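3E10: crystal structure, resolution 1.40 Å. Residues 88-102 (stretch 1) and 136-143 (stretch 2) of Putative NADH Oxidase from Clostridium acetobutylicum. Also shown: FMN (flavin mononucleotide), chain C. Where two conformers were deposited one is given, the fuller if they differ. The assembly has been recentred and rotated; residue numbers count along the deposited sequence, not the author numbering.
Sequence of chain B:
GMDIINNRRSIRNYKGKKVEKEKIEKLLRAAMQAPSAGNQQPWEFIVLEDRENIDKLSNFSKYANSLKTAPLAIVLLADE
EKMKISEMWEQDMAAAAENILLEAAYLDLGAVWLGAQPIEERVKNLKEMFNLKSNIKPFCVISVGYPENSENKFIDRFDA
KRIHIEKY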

HETATM    1  N   MSE B  88      -2.453 -12.170   5.257  1.00  8.13           N
HETATM    2  CA  MSE B  88      -1.918 -10.898   4.765  0.70  6.88           C
HETATM    3  C   MSE B  88      -2.753 -10.239   3.670  1.00  5.90           C
HETATM    4  O   MSE B  88      -2.306  -9.289   3.070  1.00  6.67           O
HETATM    5  CB  MSE B  88      -0.467 -11.064   4.322  0.70  8.06           C
HETATM    6  CG  MSE B  88       0.493 -11.170   5.492  0.70  8.57           C
HETATM    7 SE   MSE B  88       2.208 -11.839   4.969  0.52  5.75          SE
HETATM    8  CE  MSE B  88       2.873 -12.188   6.728  0.70  7.49           C
ATOM      9  N   TRP B  89      -4.004 -10.676   3.479  1.00  6.83           N
ATOM     10  CA  TRP B  89      -4.757 -10.155   2.350  1.00  7.57           C
ATOM     11  C   TRP B  89      -5.000  -8.657   2.420  1.00  6.97           C
ATOM     12  O   TRP B  89      -5.027  -8.024   1.373  1.00  7.66           O
ATOM     13  CB  TRP B  89      -6.081 -10.901   2.129  1.00  7.85           C
ATOM     14  CG  TRP B  89      -7.178 -10.625   3.090  1.00  9.02           C
ATOM     15  CD1 TRP B  89      -7.453 -11.307   4.209  1.00 10.34           C
ATOM     16  CD2 TRP B  89      -8.184  -9.611   2.976  1.00  7.53           C
ATOM     17  NE1 TRP B  89      -8.568 -10.776   4.822  1.00 12.30           N
ATOM     18  CE2 TRP B  89      -9.025  -9.721   4.089  1.00  8.98           C
ATOM     19  CE3 TRP B  89      -8.456  -8.641   2.038  1.00  8.28           C
ATOM     20  CZ2 TRP B  89     -10.130  -8.897   4.277  1.00 10.03           C
ATOM     21  CZ3 TRP B  89      -9.540  -7.795   2.238  1.00  8.68           C
ATOM     22  CH2 TRP B  89     -10.365  -7.941   3.335  1.00 10.30           C
ATOM     23  N   GLU B  90      -5.185  -8.098   3.615  1.00  6.94           N
ATOM     24  CA  GLU B  90      -5.443  -6.672   3.682  0.50  5.57           C
ATOM     25  C   GLU B  90      -4.235  -5.854   3.249  1.00  5.91           C
ATOM     26  O   GLU B  90      -4.387  -4.743   2.749  1.00  6.11           O
ATOM     27  CB  GLU B  90      -5.926  -6.269   5.057  0.50  6.32           C
ATOM     28  CG  GLU B  90      -7.271  -6.897   5.396  0.50  7.70           C
ATOM     29  CD  GLU B  90      -7.171  -8.121   6.277  0.50 12.03           C
ATOM     30  OE1 GLU B  90      -6.222  -8.937   6.084  0.50 10.83           O
ATOM     31  OE2 GLU B  90      -8.070  -8.267   7.158  0.50 15.81           O
ATOM     32  N   GLN B  91      -3.043  -6.427   3.412  1.00  5.97           N
ATOM     33  CA  GLN B  91      -1.819  -5.744   3.003  1.00  5.61           C
ATOM     34  C   GLN B  91      -1.692  -5.716   1.496  1.00  4.76           C
ATOM     35  O   GLN B  91      -1.363  -4.672   0.917  1.00  6.03           O
ATOM     36  CB  GLN B  91      -0.608  -6.429   3.655  1.00  7.00           C
ATOM     37  CG  GLN B  91      -0.663  -6.339   5.191  1.00  6.22           C
ATOM     38  CD  GLN B  91       0.464  -7.077   5.886  1.00  6.94           C
ATOM     39  OE1 GLN B  91       1.579  -7.145   5.364  1.00  7.49           O
ATOM     40  NE2 GLN B  91       0.169  -7.654   7.068  1.00  9.15           N
ATOM     41  N   ASP B  92      -1.966  -6.848   0.860  1.00  4.47           N
ATOM     42  CA  ASP B  92      -2.002  -6.914  -0.582  1.00  5.43           C
ATOM     43  C   ASP B  92      -2.951  -5.835  -1.144  1.00  4.69           C
ATOM     44  O   ASP B  92      -2.631  -5.157  -2.103  1.00  5.42           O
ATOM     45  CB  ASP B  92      -2.572  -8.248  -1.053  1.00  5.58           C
ATOM     46  CG  ASP B  92      -1.789  -9.469  -0.614  1.00  6.38           C
ATOM     47  OD1 ASP B  92      -0.649  -9.325  -0.097  1.00  6.41           O
ATOM     48  OD2 ASP B  92      -2.342 -10.590  -0.859  1.00  7.49           O
HETATM   49  N   MSE B  93      -4.141  -5.747  -0.547  1.00  5.00           N
HETATM   50  CA  MSE B  93      -5.189  -4.845  -1.048  1.00  5.05           C
HETATM   51  C   MSE B  93      -4.834  -3.394  -0.811  1.00  4.40           C
HETATM   52  O   MSE B  93      -5.115  -2.553  -1.665  1.00  5.57           O
HETATM   53  CB  MSE B  93      -6.566  -5.155  -0.431  1.00  6.05           C
HETATM   54  CG  MSE B  93      -7.123  -6.571  -0.717  1.00  6.24           C
HETATM   55 SE   MSE B  93      -7.245  -6.996  -2.590  0.75  5.68          SE
HETATM   56  CE  MSE B  93      -8.475  -5.566  -3.090  1.00  8.60           C
ATOM     57  N   ALA B  94      -4.151  -3.140   0.297  1.00  4.39           N
ATOM     58  CA  ALA B  94      -3.663  -1.808   0.587  1.00  4.55           C
ATOM     59  C   ALA B  94      -2.595  -1.374  -0.430  1.00  6.26           C
ATOM     60  O   ALA B  94      -2.568  -0.221  -0.865  1.00  5.15           O
ATOM     61  CB  ALA B  94      -3.116  -1.772   2.057  1.00  6.08           C
ATOM     62  N   ALA B  95      -1.734  -2.317  -0.820  1.00  5.73           N
ATOM     63  CA  ALA B  95      -0.709  -2.003  -1.822  1.00  4.46           C
ATOM     64  C   ALA B  95      -1.366  -1.682  -3.168  1.00  5.11           C
ATOM     65  O   ALA B  95      -0.943  -0.764  -3.868  1.00  6.14           O
ATOM     66  CB  ALA B  95       0.282  -3.187  -1.933  1.00  5.41           C
ATOM     67  N   ALA B  96      -2.392  -2.461  -3.543  1.00  5.07           N
ATOM     68  CA  ALA B  96      -3.169  -2.184  -4.750  1.00  4.78           C
ATOM     69  C   ALA B  96      -3.845  -0.810  -4.695  1.00  5.29           C
ATOM     70  O   ALA B  96      -3.834  -0.049  -5.665  1.00  5.61           O
ATOM     71  CB  ALA B  96      -4.194  -3.300  -4.994  1.00  6.08           C
ATOM     72  N   ALA B  97      -4.439  -0.494  -3.542  1.00  4.92           N
ATOM     73  CA  ALA B  97      -5.096   0.807  -3.370  1.00  4.77           C
ATOM     74  C   ALA B  97      -4.115   1.956  -3.554  1.00  4.02           C
ATOM     75  O   ALA B  97      -4.403   2.933  -4.244  1.00  6.11           O
ATOM     76  CB  ALA B  97      -5.744   0.884  -1.960  1.00  6.00           C
ATOM     77  N   GLU B  98      -2.934   1.811  -2.952  1.00  5.25           N
ATOM     78  CA  GLU B  98      -1.926   2.851  -3.046  1.00  5.61           C
ATOM     79  C   GLU B  98      -1.493   2.997  -4.498  1.00  5.42           C
ATOM     80  O   GLU B  98      -1.289   4.116  -4.958  1.00  5.93           O
ATOM     81  CB  GLU B  98      -0.737   2.566  -2.110  1.00  7.18           C
ATOM     82  CG  GLU B  98       0.385   3.643  -2.136  1.00  5.91           C
ATOM     83  CD  GLU B  98      -0.052   5.041  -1.686  1.00  6.76           C
ATOM     84  OE1 GLU B  98      -1.236   5.252  -1.364  1.00  8.23           O
ATOM     85  OE2 GLU B  98       0.818   5.961  -1.688  1.00  6.88           O
ATOM     86  N   ASN B  99      -1.354   1.879  -5.219  1.00  4.94           N
ATOM     87  CA  ASN B  99      -1.032   2.006  -6.637  1.00  5.11           C
ATOM     88  C   ASN B  99      -2.103   2.795  -7.406  1.00  5.67           C
ATOM     89  O   ASN B  99      -1.797   3.589  -8.306  1.00  5.99           O
ATOM     90  CB  ASN B  99      -0.828   0.656  -7.298  1.00  5.51           C
ATOM     91  CG  ASN B  99       0.557   0.080  -7.070  1.00  5.77           C
ATOM     92  OD1 ASN B  99       1.363   0.592  -6.268  1.00  6.14           O
ATOM     93  ND2 ASN B  99       0.844  -1.011  -7.790  1.00  6.34           N
ATOM     94  N   ILE B 100      -3.367   2.504  -7.121  1.00  4.99           N
ATOM     95  CA  ILE B 100      -4.456   3.288  -7.761  1.00  3.97           C
ATOM     96  C   ILE B 100      -4.322   4.773  -7.471  1.00  4.40           C
ATOM     97  O   ILE B 100      -4.468   5.615  -8.363  1.00  6.08           O
ATOM     98  CB  ILE B 100      -5.861   2.751  -7.364  1.00  4.52           C
ATOM     99  CG1 ILE B 100      -6.062   1.304  -7.864  1.00  5.93           C
ATOM    100  CG2 ILE B 100      -6.950   3.674  -7.839  1.00  6.28           C
ATOM    101  CD1 ILE B 100      -7.313   0.646  -7.303  1.00  7.66           C
ATOM    102  N   LEU B 101      -4.108   5.101  -6.188  1.00  4.80           N
ATOM    103  CA  LEU B 101      -4.037   6.501  -5.826  1.00  6.19           C
ATOM    104  C   LEU B 101      -2.878   7.174  -6.547  1.00  5.28           C
ATOM    105  O   LEU B 101      -3.002   8.327  -6.973  1.00  6.07           O
ATOM    106  CB  LEU B 101      -3.866   6.647  -4.323  1.00  5.76           C
ATOM    107  CG  LEU B 101      -4.989   6.120  -3.433  1.00  5.23           C
ATOM    108  CD1 LEU B 101      -4.589   6.329  -1.977  1.00  7.49           C
ATOM    109  CD2 LEU B 101      -6.380   6.758  -3.755  1.00  6.12           C
ATOM    110  N   LEU B 102      -1.724   6.517  -6.601  1.00  4.41           N
ATOM    111  CA  LEU B 102      -0.582   7.115  -7.283  1.00  5.42           C
ATOM    112  C   LEU B 102      -0.808   7.267  -8.782  1.00  6.06           C
ATOM    113  O   LEU B 102      -0.470   8.298  -9.364  1.00  6.06           O
ATOM    114  CB  LEU B 102       0.679   6.315  -6.988  1.00  5.10           C
ATOM    115  CG  LEU B 102       1.151   6.340  -5.530  1.00  5.20           C
ATOM    116  CD1 LEU B 102       2.226   5.281  -5.328  1.00  6.39           C
ATOM    117  CD2 LEU B 102       1.644   7.742  -5.096  1.00  7.24           C
ATOM    118  N   ILE B 136     -16.357 -13.215  -1.019  1.00  7.96           N
ATOM    119  CA  ILE B 136     -15.904 -11.961  -1.614  1.00  7.89           C
ATOM    120  C   ILE B 136     -15.977 -10.879  -0.545  1.00  8.16           C
ATOM    121  O   ILE B 136     -17.059 -10.506  -0.085  1.00 11.21           O
ATOM    122  CB  ILE B 136     -16.717 -11.610  -2.841  1.00  8.60           C
ATOM    123  CG1 ILE B 136     -16.647 -12.747  -3.909  1.00  8.40           C
ATOM    124  CG2 ILE B 136     -16.244 -10.305  -3.444  1.00 10.35           C
ATOM    125  CD1 ILE B 136     -15.270 -13.145  -4.380  1.00 10.30           C
ATOM    126  N   LYS B 137     -14.806 -10.445  -0.094  1.00  8.20           N
ATOM    127  CA  LYS B 137     -14.683  -9.575   1.059  1.00  7.00           C
ATOM    128  C   LYS B 137     -14.431  -8.144   0.653  1.00  6.66           C
ATOM    129  O   LYS B 137     -13.431  -7.858  -0.030  1.00  8.15           O
ATOM    130  CB  LYS B 137     -13.490 -10.028   1.896  1.00  8.75           C
ATOM    131  CG  LYS B 137     -13.667 -11.491   2.343  1.00 11.48           C
ATOM    132  CD  LYS B 137     -12.552 -11.945   3.288  1.00 14.58           C
ATOM    133  CE  LYS B 137     -12.587 -11.255   4.652  1.00 20.03           C
ATOM    134  NZ  LYS B 137     -13.763 -11.673   5.491  1.00 23.69           N
ATOM    135  N   PRO B 138     -15.323  -7.238   1.066  1.00  7.05           N
ATOM    136  CA  PRO B 138     -15.060  -5.826   0.796  1.00  7.56           C
ATOM    137  C   PRO B 138     -13.808  -5.313   1.485  1.00  6.77           C
ATOM    138  O   PRO B 138     -13.548  -5.652   2.633  1.00  9.13           O
ATOM    139  CB  PRO B 138     -16.278  -5.122   1.363  1.00  9.36           C
ATOM    140  CG  PRO B 138     -17.338  -6.173   1.484  1.00 10.77           C
ATOM    141  CD  PRO B 138     -16.641  -7.437   1.706  1.00  7.09           C
ATOM    142  N   PHE B 139     -13.029  -4.522   0.759  1.00  6.22           N
ATOM    143  CA  PHE B 139     -11.818  -3.924   1.304  1.00  5.97           C
ATOM    144  C   PHE B 139     -11.930  -2.403   1.490  1.00  4.63           C
ATOM    145  O   PHE B 139     -11.783  -1.880   2.595  1.00  5.67           O
ATOM    146  CB  PHE B 139     -10.582  -4.270   0.473  1.00  5.12           C
ATOM    147  CG  PHE B 139      -9.334  -3.617   1.015  1.00  5.65           C
ATOM    148  CD1 PHE B 139      -8.779  -4.043   2.201  1.00  6.98           C
ATOM    149  CD2 PHE B 139      -8.771  -2.507   0.399  1.00  7.23           C
ATOM    150  CE1 PHE B 139      -7.652  -3.436   2.718  1.00  5.48           C
ATOM    151  CE2 PHE B 139      -7.642  -1.878   0.940  1.00  7.00           C
ATOM    152  CZ  PHE B 139      -7.088  -2.334   2.080  1.00  6.33           C
ATOM    153  N   CYS B 140     -12.205  -1.688   0.403  1.00  4.93           N
ATOM    154  CA  CYS B 140     -12.343  -0.245   0.457  1.00  5.17           C
ATOM    155  C   CYS B 140     -13.069   0.214  -0.795  1.00  5.71           C
ATOM    156  O   CYS B 140     -13.301  -0.579  -1.720  1.00  7.63           O
ATOM    157  CB  CYS B 140     -10.986   0.466   0.587  1.00  5.50           C
ATOM    158  SG  CYS B 140     -10.011   0.587  -0.936  1.00  7.36           S
ATOM    159  N   VAL B 141     -13.413   1.488  -0.820  1.00  5.96           N
ATOM    160  CA  VAL B 141     -13.885   2.143  -2.045  1.00  5.77           C
ATOM    161  C   VAL B 141     -12.942   3.294  -2.323  1.00  6.79           C
ATOM    162  O   VAL B 141     -12.520   3.979  -1.401  1.00  7.96           O
ATOM    163  CB  VAL B 141     -15.319   2.660  -1.905  1.00  7.08           C
ATOM    164  CG1 VAL B 141     -15.765   3.377  -3.185  1.00  8.19           C
ATOM    165  CG2 VAL B 141     -16.301   1.544  -1.503  1.00  8.12           C
ATOM    166  N   ILE B 142     -12.597   3.495  -3.607  1.00  6.55           N
ATOM    167  CA  ILE B 142     -11.829   4.673  -4.030  1.00  7.10           C
ATOM    168  C   ILE B 142     -12.731   5.538  -4.920  1.00  7.17           C
ATOM    169  O   ILE B 142     -13.244   5.061  -5.929  1.00  7.55           O
ATOM    170  CB  ILE B 142     -10.531   4.274  -4.733  1.00  8.09           C
ATOM    171  CG1 ILE B 142      -9.611   3.486  -3.765  1.00  7.52           C
ATOM    172  CG2 ILE B 142      -9.772   5.532  -5.236  1.00  9.06           C
ATOM    173  CD1 ILE B 142      -8.430   2.883  -4.371  1.00  8.71           C
ATOM    174  N   SER B 143     -12.980   6.767  -4.485  1.00  6.58           N
ATOM    175  CA  SER B 143     -13.722   7.704  -5.320  1.00  7.32           C
ATOM    176  C   SER B 143     -12.686   8.456  -6.151  1.00  7.78           C
ATOM    177  O   SER B 143     -11.594   8.754  -5.660  1.00  8.28           O
ATOM    178  CB  SER B 143     -14.589   8.657  -4.510  1.00 10.61           C
ATOM    179  OG  SER B 143     -13.830   9.360  -3.604  1.00 11.13           O
TER
HETATM  180  N1  FMN C 501       8.606 -12.042  -0.543  1.00  5.93           N
HETATM  181  C2  FMN C 501       9.492 -12.825   0.154  1.00  6.11           C
HETATM  182  O2  FMN C 501      10.503 -13.265  -0.399  1.00  9.09           O
HETATM  183  N3  FMN C 501       9.325 -13.075   1.494  1.00  6.89           N
HETATM  184  C4  FMN C 501       8.201 -12.664   2.183  1.00  6.61           C
HETATM  185  O4  FMN C 501       8.110 -12.886   3.403  1.00  8.65           O
HETATM  186  C4A FMN C 501       7.292 -11.844   1.486  1.00  4.61           C
HETATM  187  N5  FMN C 501       6.189 -11.337   2.121  1.00  7.05           N
HETATM  188  C5A FMN C 501       5.308 -10.517   1.457  1.00  6.59           C
HETATM  189  C6  FMN C 501       4.200  -9.992   2.117  1.00  5.48           C
HETATM  190  C7  FMN C 501       3.305  -9.152   1.493  1.00  5.71           C
HETATM  191  C7M FMN C 501       2.128  -8.600   2.270  1.00  6.45           C
HETATM  192  C8  FMN C 501       3.517  -8.807   0.159  1.00  6.11           C
HETATM  193  C8M FMN C 501       2.686  -7.708  -0.440  1.00  5.53           C
HETATM  194  C9  FMN C 501       4.629  -9.327  -0.517  1.00  5.53           C
HETATM  195  C9A FMN C 501       5.531 -10.180   0.115  1.00  5.08           C
HETATM  196  N10 FMN C 501       6.612 -10.746  -0.563  1.00  4.93           N
HETATM  197  C10 FMN C 501       7.506 -11.539   0.131  1.00  4.15           C
HETATM  198  C1' FMN C 501       6.860 -10.431  -2.017  1.00  5.14           C
HETATM  199  C2' FMN C 501       5.912 -11.250  -2.904  1.00  4.99           C
HETATM  200  O2' FMN C 501       6.307 -12.613  -2.971  1.00  6.11           O
HETATM  201  C3' FMN C 501       5.848 -10.620  -4.286  1.00  4.88           C
HETATM  202  O3' FMN C 501       5.247  -9.328  -4.165  1.00  5.28           O
HETATM  203  C4' FMN C 501       5.071 -11.479  -5.325  1.00  6.28           C
HETATM  204  O4' FMN C 501       5.710 -12.700  -5.587  1.00  6.18           O
HETATM  205  C5' FMN C 501       4.861 -10.718  -6.625  1.00  6.67           C
HETATM  206  O5' FMN C 501       6.096 -10.442  -7.267  1.00  6.50           O
HETATM  207  P   FMN C 501       6.477  -8.909  -7.554  1.00  6.31           P
HETATM  208  O1P FMN C 501       6.678  -8.220  -6.213  1.00  6.25           O
HETATM  209  O2P FMN C 501       7.758  -8.982  -8.360  1.00  6.40           O
HETATM  210  O3P FMN C 501       5.344  -8.271  -8.359  1.00  5.71           O

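How do the two backbones lie against each other? Residues 89-102 form a helix and residues 136-143 a strand, and their N-to-C directions run nearly parallel, 20° apart, with the axes 9.2 Å from each other at closest approach. Hydrogen bonds such as Ala97 N to Met93 O, at 2.9 Å, hold the helix together internally. None crosses to the strand, so the contact rests on side-chain packing. The backbones come close where Met93 CA lies 7.1 Å from Phe139 CA, and again where Ala97 CA lies 7.8 Å from Ile142 CA.

What does Phe139 pack against? Its CA-to-CB bond points toward the helix, and with chi1 at t the ring reaches the helix backbone, and more of its area is covered by the other stretch than that of any other residue. Met93, a selenomethionine, sits over one ring face: its CB is 3.4 Å from the centroid of the Phe139 ring and only 7° off the normal, a CH-pi contact in which a weakly polar aliphatic C-H meets the pi cloud, largely by dispersion. The ring also nears the backbone, with Phe139 CZ 3.5 Å from Ala94 N and Phe139 CE1 3.5 Å from Glu90 O. The small side chain of Ala94 fits here, its CB 4.0 Å from Phe139 CZ, while Ala97 CB lies at the ring edge, 4.4 Å from Phe139 CE2.

What closes the contact near the start of the helix? Trp89 points sideways from its CA, but its indole, with chi1 at p, comes nearer the strand. Trp89 CZ3 meets Phe139 CD1 at 3.8 Å, an apolar contact between two aromatic side chains. Farther round the indole, Trp89 CZ2 lies 3.4 Å from Lys137 CE, so the lysine offers its aliphatic chain to the ring; its amine NZ continues past that carbon. The CA-to-CB bond of Pro138 points away from the helix, yet its carbonyl O approaches the indole edge, 4.0 Å from Trp89 CH2.

How does the packing continue toward the C-terminal end of the helix? Ile142 takes over from Phe139, pointing toward the helix among aliphatic neighbours. Its CD1 lies 4.1 Å from Ala97 CB and 3.9 Å from Ile100 CG2, and Ile142 CG2 is 3.9 Å from Leu101 CD2. These are van der Waals contacts that keep water from apolar surface. Ala97 also touches Cys140, with Ala97 CB 4.4 Å from Cys140 SG. Gln91 and Asp92 take no part: their side chains lead away from the strand, and Gln91 OE1 comes within 3.5 Å of FMN C7M.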